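Local coordinates for DNA protection during starvation protein (Agrobacterium tumefaciens, PDB 1O9R), which protects DNA from oxidative damage without binding it, by oxidising intracellular ferrous iron and storing it as a ferric mineral inside a hollow dodecamer, at residues L10-I21 with A124-D133; S25-T36 with L110-I121. All coordinates share one frame; numbering follows the deposited sequence.

How the contacts relate
Both contacts join the same two antiparallel helices, 12-42 and 103-130, of the ferritin-like four-helix bundle; the centres of the two contacts lie about 21 Å apart. Following the chain, contact 1 opens with 10-21, contact 2 takes 25-36 and then 110-121, and 124-133 comes last, so the inner pair sits within the span enclosed by the outer one. Contact 2 lies about 4 Å from the centre of the chain and is buried, with M120 alone among its touching residues partly exposed; contact 1, about 18 Å from that centre, is only partly buried. They meet where A124 packs on S25. A single helix pair thus runs from a bundle end to the core, and helix 12-42 also carries H40, an iron ligand.

Contact 1. Residues L10-I21 with A124-D133; sequences LPSNAKSTVIGI and AIDDSDEAGD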
loop_
_atom_site.group_PDB
_atom_site.type_symbol
_atom_site.label_atom_id
_atom_site.label_comp_id
_atom_site.label_asym_id
_atom_site.label_seq_id
_atom_site.Cartn_x
_atom_site.Cartn_y
_atom_site.Cartn_z
ATOM N N LEU A 10 32.697 -0.576 -24.033
ATOM C CA LEU A 10 33.600 0.408 -23.406
ATOM C C LEU A 10 35.019 -0.078 -23.644
ATOM O O LEU A 10 35.325 -1.283 -23.486
ATOM C CB LEU A 10 33.370 0.469 -21.877
ATOM C CG LEU A 10 34.110 1.587 -21.164
ATOM C CD1 LEU A 10 33.616 2.975 -21.516
ATOM C CD2 LEU A 10 34.041 1.389 -19.647
ATOM N N PRO A 11 35.909 0.771 -24.125
ATOM C CA PRO A 11 37.273 0.298 -24.397
ATOM C C PRO A 11 37.903 -0.448 -23.261
ATOM O O PRO A 11 37.735 -0.120 -22.070
ATOM C CB PRO A 11 38.018 1.591 -24.752
ATOM C CG PRO A 11 36.942 2.430 -25.346
ATOM C CD PRO A 11 35.722 2.192 -24.427
ATOM N N SER A 12 38.676 -1.500 -23.569
ATOM C CA SER A 12 39.300 -2.325 -22.548
ATOM C C SER A 12 40.137 -1.522 -21.564
ATOM O O SER A 12 40.121 -1.868 -20.372
ATOM C CB SER A 12 40.220 -3.397 -23.182
ATOM O OG SER A 12 39.382 -4.219 -23.989
ATOM N N ASN A 13 40.912 -0.546 -22.010
ATOM C CA ASN A 13 41.738 0.201 -21.050
ATOM C C ASN A 13 40.822 0.993 -20.110
ATOM O O ASN A 13 41.185 1.100 -18.923
ATOM C CB ASN A 13 42.751 1.132 -21.706
ATOM C CG ASN A 13 43.844 0.443 -22.481
ATOM O OD1 ASN A 13 44.144 -0.720 -22.235
ATOM N ND2 ASN A 13 44.452 1.134 -23.436
ATOM N N ALA A 14 39.720 1.521 -20.621
ATOM C CA ALA A 14 38.762 2.234 -19.757
ATOM C C ALA A 14 38.092 1.243 -18.784
ATOM O O ALA A 14 37.995 1.610 -17.596
ATOM C CB ALA A 14 37.669 2.925 -20.569
ATOM N N LYS A 15 37.745 0.066 -19.239
ATOM C CA LYS A 15 37.192 -0.935 -18.314
ATOM C C LYS A 15 38.175 -1.206 -17.181
ATOM O O LYS A 15 37.795 -1.249 -15.986
ATOM C CB LYS A 15 36.845 -2.230 -19.002
ATOM C CG LYS A 15 35.666 -2.207 -19.985
ATOM C CD LYS A 15 35.489 -3.626 -20.515
ATOM C CE LYS A 15 34.197 -3.776 -21.324
ATOM N NZ LYS A 15 34.464 -3.707 -22.774
ATOM N N SER A 16 39.451 -1.444 -17.519
ATOM C CA SER A 16 40.393 -1.759 -16.427
ATOM C C SER A 16 40.531 -0.607 -15.454
ATOM O O SER A 16 40.553 -0.786 -14.198
ATOM C CB SER A 16 41.748 -2.039 -17.142
ATOM O OG SER A 16 42.751 -2.410 -16.183
ATOM N N THR A 17 40.662 0.618 -15.955
ATOM C CA THR A 17 40.794 1.776 -15.072
ATOM C C THR A 17 39.584 1.894 -14.124
ATOM O O THR A 17 39.695 2.130 -12.921
ATOM C CB THR A 17 40.911 3.088 -15.853
ATOM O OG1 THR A 17 42.148 2.981 -16.656
ATOM C CG2 THR A 17 40.963 4.377 -15.065
ATOM N N VAL A 18 38.417 1.797 -14.778
ATOM C CA VAL A 18 37.216 2.079 -13.946
ATOM C C VAL A 18 36.974 0.922 -12.995
ATOM O O VAL A 18 36.483 1.163 -11.859
ATOM C CB VAL A 18 36.021 2.383 -14.814
ATOM C CG1 VAL A 18 34.733 2.440 -14.039
ATOM C CG2 VAL A 18 36.265 3.727 -15.542
ATOM N N ILE A 19 37.214 -0.356 -13.333
ATOM C CA ILE A 19 37.099 -1.431 -12.341
ATOM C C ILE A 19 37.937 -1.110 -11.124
ATOM O O ILE A 19 37.505 -1.315 -9.983
ATOM C CB ILE A 19 37.511 -2.775 -13.012
ATOM C CG1 ILE A 19 36.354 -3.181 -13.968
ATOM C CG2 ILE A 19 37.805 -3.837 -11.949
ATOM C CD1 ILE A 19 36.819 -4.337 -14.869
ATOM N N GLY A 20 39.186 -0.596 -11.293
ATOM C CA GLY A 20 40.002 -0.252 -10.133
ATOM C C GLY A 20 39.395 0.822 -9.242
ATOM O O GLY A 20 39.387 0.723 -8.026
ATOM N N ILE A 21 38.825 1.856 -9.895
ATOM C CA ILE A 21 38.159 2.938 -9.169
ATOM C C ILE A 21 36.947 2.374 -8.392
ATOM O O ILE A 21 36.751 2.764 -7.235
ATOM C CB ILE A 21 37.717 4.027 -10.149
ATOM C CG1 ILE A 21 38.949 4.695 -10.825
ATOM C CG2 ILE A 21 36.902 5.108 -9.459
ATOM C CD1 ILE A 21 38.470 5.514 -12.031
ATOM N N ALA A 124 36.070 10.145 -7.785
ATOM C CA ALA A 124 35.725 9.037 -8.656
ATOM C C ALA A 124 34.853 9.487 -9.811
ATOM O O ALA A 124 34.998 8.880 -10.893
ATOM C CB ALA A 124 35.050 7.893 -7.863
ATOM N N ILE A 125 33.956 10.472 -9.579
ATOM C CA ILE A 125 33.161 10.929 -10.736
ATOM C C ILE A 125 34.128 11.477 -11.824
ATOM O O ILE A 125 33.941 11.068 -12.983
ATOM C CB ILE A 125 32.306 12.108 -10.294
ATOM C CG1 ILE A 125 31.310 11.727 -9.180
ATOM C CG2 ILE A 125 31.573 12.740 -11.486
ATOM C CD1 ILE A 125 30.624 12.965 -8.594
ATOM N N ASP A 126 35.036 12.301 -11.359
ATOM C CA ASP A 126 35.918 12.909 -12.426
ATOM C C ASP A 126 36.853 11.864 -13.004
ATOM O O ASP A 126 37.058 11.875 -14.247
ATOM C CB ASP A 126 36.735 14.017 -11.763
ATOM C CG ASP A 126 35.953 15.185 -11.231
ATOM O OD1 ASP A 126 34.741 15.357 -11.530
ATOM O OD2 ASP A 126 36.504 15.995 -10.456
ATOM N N ASP A 127 37.391 10.957 -12.223
ATOM C CA ASP A 127 38.290 9.942 -12.832
ATOM C C ASP A 127 37.541 9.062 -13.824
ATOM O O ASP A 127 38.116 8.562 -14.805
ATOM C CB ASP A 127 39.009 9.109 -11.806
ATOM C CG ASP A 127 39.996 9.921 -10.968
ATOM O OD1 ASP A 127 40.363 9.597 -9.840
ATOM O OD2 ASP A 127 40.411 11.002 -11.483
ATOM N N SER A 128 36.281 8.703 -13.482
ATOM C CA SER A 128 35.505 7.882 -14.393
ATOM C C SER A 128 35.147 8.625 -15.673
ATOM O O SER A 128 35.199 7.962 -16.748
ATOM C CB SER A 128 34.160 7.462 -13.726
ATOM O OG SER A 128 34.386 6.679 -12.605
ATOM N N ASP A 129 34.786 9.892 -15.562
ATOM C CA ASP A 129 34.514 10.697 -16.761
ATOM C C ASP A 129 35.801 10.801 -17.599
ATOM O O ASP A 129 35.767 10.710 -18.836
ATOM C CB ASP A 129 34.188 12.128 -16.324
ATOM C CG ASP A 129 34.112 13.122 -17.468
ATOM O OD1 ASP A 129 35.036 13.954 -17.634
ATOM O OD2 ASP A 129 33.150 13.058 -18.219
ATOM N N GLU A 130 36.935 11.010 -16.935
ATOM C CA GLU A 130 38.198 11.128 -17.709
ATOM C C GLU A 130 38.498 9.847 -18.459
ATOM O O GLU A 130 39.098 9.897 -19.558
ATOM C CB GLU A 130 39.284 11.453 -16.699
ATOM C CG GLU A 130 39.425 12.943 -16.391
ATOM C CD GLU A 130 40.472 13.080 -15.291
ATOM O OE1 GLU A 130 41.648 12.797 -15.592
ATOM O OE2 GLU A 130 40.142 13.364 -14.117
ATOM N N ALA A 131 38.103 8.693 -17.933
ATOM C CA ALA A 131 38.301 7.404 -18.607
ATOM C C ALA A 131 37.294 7.219 -19.732
ATOM O O ALA A 131 37.465 6.231 -20.491
ATOM C CB ALA A 131 38.227 6.252 -17.607
ATOM N N GLY A 132 36.317 8.084 -19.967
ATOM C CA GLY A 132 35.388 7.914 -21.061
ATOM C C GLY A 132 34.193 7.043 -20.691
ATOM O O GLY A 132 33.533 6.467 -21.557
ATOM N N ASP A 133 33.867 7.013 -19.388
ATOM C CA ASP A 133 32.744 6.150 -18.937
ATOM C C ASP A 133 31.713 6.991 -18.202
ATOM O O ASP A 133 31.645 6.985 -16.918
ATOM C CB ASP A 133 33.317 5.026 -18.079
ATOM C CG ASP A 133 32.270 3.992 -17.662
ATOM O OD1 ASP A 133 31.088 4.186 -18.028
ATOM O OD2 ASP A 133 32.679 3.022 -16.985
#
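I21 and A124 meet where the first helix of the ferritin-like four-helix bundle passes helix 103-130 in nearly antiparallel fashion, the axes of the two short segments approaching to 9.8 Å. No hydrogen bond spans this pair; small and branched side chains carry it. The two arms of I21 divide the work: CG2, anti to the backbone N, rests on A124 CB at 3.7 Å, while CG1, beside that nitrogen (chi1 -64°), sends CD1 to D127 CB at 3.6 Å. The carboxylate of D127 forms a salt bridge with K123 of its own helix. One turn earlier, V18 spreads its methyls, CG2 lying 3.8 Å from A131 CB and CG1 turned to the D133 carboxylate. A14, in the first turn of its helix, faces the C-terminal end of helix 103-130, its CB 3.3 Å from A131 O. There G132, with positive phi, closes helix 103-130 in a Schellman motif, and the chain turns into helix 134-156, whose N-cap is D133. The carboxylate of D133 is held from outside the pair, by R72 through OD1 and T136 through OD2. L10 lies across it at about a right angle: its CD1 is 3.5 Å from G132 O, and its CD2 is 3.4 Å from D133 OD2.

Contact 2. Residues S25-T36 with L110-I121; sequences SLASVIDLALVT and LIERYGEVANMI
L32 lies against R113, Y114 and V117, and its path can be traced atom by atom. The bond to CB is aimed at helix 103-130; from there CG leaves anti to the backbone N (chi1 -165°) and comes to rest 3.9 Å from Y114 CE2. There the chain forks. CD1 drops onto R113 CB at 3.6 Å and also touches the ring at Y114 CD2. CD2 stands almost exactly on the ring normal, 3.7 Å above the centroid of Y114, a CH-pi contact over the face; the same methyl packs against V117 CG2. The tyrosine that receives it crosses L32 at about a right angle and reaches on to T36, where Y114 OH donates a 2.8 Å hydrogen bond to T36 OG1. That hydroxyl in turn donates to L32 O, which T36 N approaches from the opposite face of the carbonyl plane, so ring, threonine and leucine backbone are tied in one chain of bonds. Such side-chain interlocking between antiparallel helices, here at -155°, builds the interior of the ferritin-like four-helix bundle, and helix 48-75 adds L62 beside L32, T36 and Y114. Near the T36 end, the V35 and L110 side chains slide past each other in opposite directions, with V35 CG1 3.7 Å from L110 CD2, while R113 NE hydrogen-bonds to K94 O, outside the pair. At the other end, M120, bent at chi3, lays SD 3.7 Å from S28 CB, and the S28 hydroxyl is bonded to the K92 backbone N. Beyond it, I121 CD1 packs 3.7 Å from S25 OG, whose hydrogen bond goes to I21 O.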
loop_
_atom_site.group_PDB
_atom_site.type_symbol
_atom_site.label_atom_id
_atom_site.label_comp_id
_atom_site.label_asym_id
_atom_site.label_seq_id
_atom_site.Cartn_x
_atom_site.Cartn_y
_atom_site.Cartn_z
ATOM N N SER A 25 36.563 2.195 -4.276
ATOM C CA SER A 25 35.445 2.852 -3.610
ATOM C C SER A 25 34.554 1.852 -2.868
ATOM O O SER A 25 34.107 2.198 -1.760
ATOM C CB SER A 25 34.567 3.550 -4.663
ATOM O OG SER A 25 35.267 4.662 -5.229
ATOM N N LEU A 26 34.320 0.674 -3.440
ATOM C CA LEU A 26 33.444 -0.290 -2.774
ATOM C C LEU A 26 33.949 -0.629 -1.389
ATOM O O LEU A 26 33.176 -0.760 -0.454
ATOM C CB LEU A 26 33.390 -1.547 -3.659
ATOM C CG LEU A 26 32.552 -2.723 -3.108
ATOM C CD1 LEU A 26 31.099 -2.267 -2.960
ATOM C CD2 LEU A 26 32.660 -3.924 -4.047
ATOM N N ALA A 27 35.274 -0.783 -1.263
ATOM C CA ALA A 27 35.815 -1.214 0.061
ATOM C C ALA A 27 35.564 -0.131 1.114
ATOM O O ALA A 27 35.199 -0.472 2.260
ATOM C CB ALA A 27 37.345 -1.440 -0.056
ATOM N N SER A 28 35.773 1.133 0.789
ATOM C CA SER A 28 35.509 2.184 1.791
ATOM C C SER A 28 34.041 2.390 2.050
ATOM O O SER A 28 33.670 2.788 3.159
ATOM C CB SER A 28 36.186 3.491 1.367
ATOM O OG SER A 28 37.612 3.388 1.522
ATOM N N VAL A 29 33.177 2.155 1.047
ATOM C CA VAL A 29 31.716 2.301 1.267
ATOM C C VAL A 29 31.244 1.152 2.142
ATOM O O VAL A 29 30.432 1.392 3.071
ATOM C CB VAL A 29 31.018 2.223 -0.115
ATOM C CG1 VAL A 29 29.493 2.009 0.044
ATOM C CG2 VAL A 29 31.270 3.506 -0.945
ATOM N N ILE A 30 31.717 -0.083 1.940
ATOM C CA ILE A 30 31.333 -1.157 2.860
ATOM C C ILE A 30 31.817 -0.863 4.273
ATOM O O ILE A 30 31.096 -1.068 5.279
ATOM C CB ILE A 30 31.855 -2.513 2.388
ATOM C CG1 ILE A 30 31.169 -2.909 1.058
ATOM C CG2 ILE A 30 31.676 -3.624 3.424
ATOM C CD1 ILE A 30 31.816 -4.073 0.296
ATOM N N ASP A 31 33.091 -0.428 4.427
ATOM C CA ASP A 31 33.582 -0.104 5.796
ATOM C C ASP A 31 32.695 0.961 6.393
ATOM O O ASP A 31 32.292 0.869 7.565
ATOM C CB ASP A 31 35.059 0.303 5.619
ATOM C CG ASP A 31 35.770 0.592 6.925
ATOM O OD1 ASP A 31 35.205 0.578 8.028
ATOM O OD2 ASP A 31 36.988 0.846 6.911
ATOM N N LEU A 32 32.350 2.017 5.625
ATOM C CA LEU A 32 31.491 3.056 6.179
ATOM C C LEU A 32 30.119 2.511 6.577
ATOM O O LEU A 32 29.577 2.989 7.570
ATOM C CB LEU A 32 31.343 4.209 5.138
ATOM C CG LEU A 32 30.760 5.498 5.748
ATOM C CD1 LEU A 32 31.821 6.083 6.701
ATOM C CD2 LEU A 32 30.484 6.508 4.651
ATOM N N ALA A 33 29.616 1.528 5.811
ATOM C CA ALA A 33 28.321 0.941 6.212
ATOM C C ALA A 33 28.488 0.258 7.563
ATOM O O ALA A 33 27.585 0.364 8.420
ATOM C CB ALA A 33 27.885 -0.063 5.145
ATOM N N LEU A 34 29.600 -0.465 7.808
ATOM C CA LEU A 34 29.795 -1.122 9.113
ATOM C C LEU A 34 29.987 -0.078 10.197
ATOM O O LEU A 34 29.435 -0.263 11.308
ATOM C CB LEU A 34 31.056 -2.019 9.060
ATOM C CG LEU A 34 30.947 -3.171 8.051
ATOM C CD1 LEU A 34 32.264 -3.976 8.055
ATOM C CD2 LEU A 34 29.771 -4.096 8.341
ATOM N N VAL A 35 30.712 0.998 9.908
ATOM C CA VAL A 35 30.909 2.071 10.868
ATOM C C VAL A 35 29.594 2.673 11.315
ATOM O O VAL A 35 29.375 3.033 12.479
ATOM C CB VAL A 35 31.788 3.156 10.152
ATOM C CG1 VAL A 35 31.601 4.484 10.762
ATOM C CG2 VAL A 35 33.266 2.703 10.222
ATOM N N THR A 36 28.681 2.881 10.342
ATOM C CA THR A 36 27.411 3.524 10.615
ATOM C C THR A 36 26.594 2.749 11.648
ATOM O O THR A 36 26.049 3.388 12.563
ATOM C CB THR A 36 26.664 3.671 9.277
ATOM O OG1 THR A 36 27.464 4.537 8.409
ATOM C CG2 THR A 36 25.326 4.339 9.418
ATOM N N LEU A 110 32.121 9.949 12.856
ATOM C CA LEU A 110 31.367 9.722 11.615
ATOM C C LEU A 110 31.656 10.820 10.593
ATOM O O LEU A 110 31.793 10.518 9.405
ATOM C CB LEU A 110 29.854 9.713 11.948
ATOM C CG LEU A 110 29.378 8.481 12.709
ATOM C CD1 LEU A 110 28.026 8.771 13.326
ATOM C CD2 LEU A 110 29.340 7.255 11.791
ATOM N N ILE A 111 31.718 12.062 11.035
ATOM C CA ILE A 111 31.991 13.179 10.098
ATOM C C ILE A 111 33.336 12.974 9.404
ATOM O O ILE A 111 33.477 13.171 8.216
ATOM C CB ILE A 111 31.944 14.511 10.828
ATOM C CG1 ILE A 111 30.473 14.860 11.163
ATOM C CG2 ILE A 111 32.588 15.652 10.012
ATOM C CD1 ILE A 111 30.296 15.908 12.249
ATOM N N GLU A 112 34.359 12.485 10.169
ATOM C CA GLU A 112 35.639 12.279 9.498
ATOM C C GLU A 112 35.535 11.239 8.383
ATOM O O GLU A 112 36.118 11.426 7.313
ATOM C CB GLU A 112 36.731 11.873 10.505
ATOM C CG GLU A 112 37.156 12.989 11.449
ATOM C CD GLU A 112 38.358 12.608 12.317
ATOM O OE1 GLU A 112 38.900 11.465 12.243
ATOM O OE2 GLU A 112 38.743 13.535 13.073
ATOM N N ARG A 113 34.820 10.154 8.673
ATOM C CA ARG A 113 34.781 9.022 7.708
ATOM C C ARG A 113 33.849 9.362 6.567
ATOM O O ARG A 113 34.123 8.968 5.433
ATOM C CB ARG A 113 34.507 7.710 8.470
ATOM C CG ARG A 113 35.740 7.367 9.351
ATOM C CD ARG A 113 35.362 6.307 10.391
ATOM N NE ARG A 113 36.560 5.970 11.202
ATOM C CZ ARG A 113 37.002 6.747 12.187
ATOM N NH1 ARG A 113 36.463 7.878 12.546
ATOM N NH2 ARG A 113 38.134 6.383 12.881
ATOM N N TYR A 114 32.679 9.898 6.890
ATOM C CA TYR A 114 31.779 10.308 5.822
ATOM C C TYR A 114 32.418 11.355 4.922
ATOM O O TYR A 114 32.244 11.317 3.697
ATOM C CB TYR A 114 30.441 10.894 6.399
ATOM C CG TYR A 114 29.404 9.788 6.593
ATOM C CD1 TYR A 114 28.319 9.743 5.707
ATOM C CD2 TYR A 114 29.489 8.918 7.644
ATOM C CE1 TYR A 114 27.360 8.716 5.932
ATOM C CE2 TYR A 114 28.579 7.894 7.844
ATOM C CZ TYR A 114 27.526 7.848 6.954
ATOM O OH TYR A 114 26.590 6.811 7.105
ATOM N N GLY A 115 33.197 12.308 5.487
ATOM C CA GLY A 115 33.904 13.285 4.671
ATOM C C GLY A 115 34.905 12.619 3.717
ATOM O O GLY A 115 34.964 12.934 2.533
ATOM N N GLU A 116 35.647 11.642 4.290
ATOM C CA GLU A 116 36.620 10.954 3.413
ATOM C C GLU A 116 35.957 10.200 2.275
ATOM O O GLU A 116 36.362 10.282 1.094
ATOM C CB GLU A 116 37.513 10.017 4.257
ATOM C CG GLU A 116 38.417 10.891 5.133
ATOM C CD GLU A 116 39.101 10.126 6.222
ATOM O OE1 GLU A 116 40.010 10.681 6.893
ATOM O OE2 GLU A 116 38.719 8.960 6.438
ATOM N N VAL A 117 34.853 9.504 2.571
ATOM C CA VAL A 117 34.183 8.756 1.494
ATOM C C VAL A 117 33.451 9.707 0.535
ATOM O O VAL A 117 33.548 9.501 -0.689
ATOM C CB VAL A 117 33.179 7.774 2.121
ATOM C CG1 VAL A 117 32.442 7.013 0.982
ATOM C CG2 VAL A 117 33.949 6.760 2.981
ATOM N N ALA A 118 32.850 10.774 1.002
ATOM C CA ALA A 118 32.216 11.753 0.098
ATOM C C ALA A 118 33.309 12.263 -0.869
ATOM O O ALA A 118 32.990 12.455 -2.046
ATOM C CB ALA A 118 31.595 12.868 0.915
ATOM N N ASN A 119 34.469 12.607 -0.289
ATOM C CA ASN A 119 35.480 13.215 -1.169
ATOM C C ASN A 119 36.145 12.211 -2.075
ATOM O O ASN A 119 36.452 12.522 -3.241
ATOM C CB ASN A 119 36.514 13.891 -0.223
ATOM C CG ASN A 119 35.925 15.103 0.459
ATOM O OD1 ASN A 119 34.966 15.753 0.033
ATOM N ND2 ASN A 119 36.497 15.537 1.593
ATOM N N MET A 120 36.200 10.936 -1.655
ATOM C CA MET A 120 36.693 9.909 -2.554
ATOM C C MET A 120 35.724 9.736 -3.743
ATOM O O MET A 120 36.173 9.559 -4.901
ATOM C CB MET A 120 36.736 8.575 -1.821
ATOM C CG MET A 120 36.846 7.272 -2.547
ATOM S SD MET A 120 37.046 5.853 -1.411
ATOM C CE MET A 120 37.763 6.816 0.012
ATOM N N ILE A 121 34.426 9.720 -3.449
ATOM C CA ILE A 121 33.443 9.501 -4.530
ATOM C C ILE A 121 33.379 10.727 -5.395
ATOM O O ILE A 121 33.198 10.548 -6.626
ATOM C CB ILE A 121 32.085 9.220 -3.841
ATOM C CG1 ILE A 121 32.110 7.872 -3.096
ATOM C CG2 ILE A 121 30.973 9.287 -4.877
ATOM C CD1 ILE A 121 32.432 6.630 -3.888
#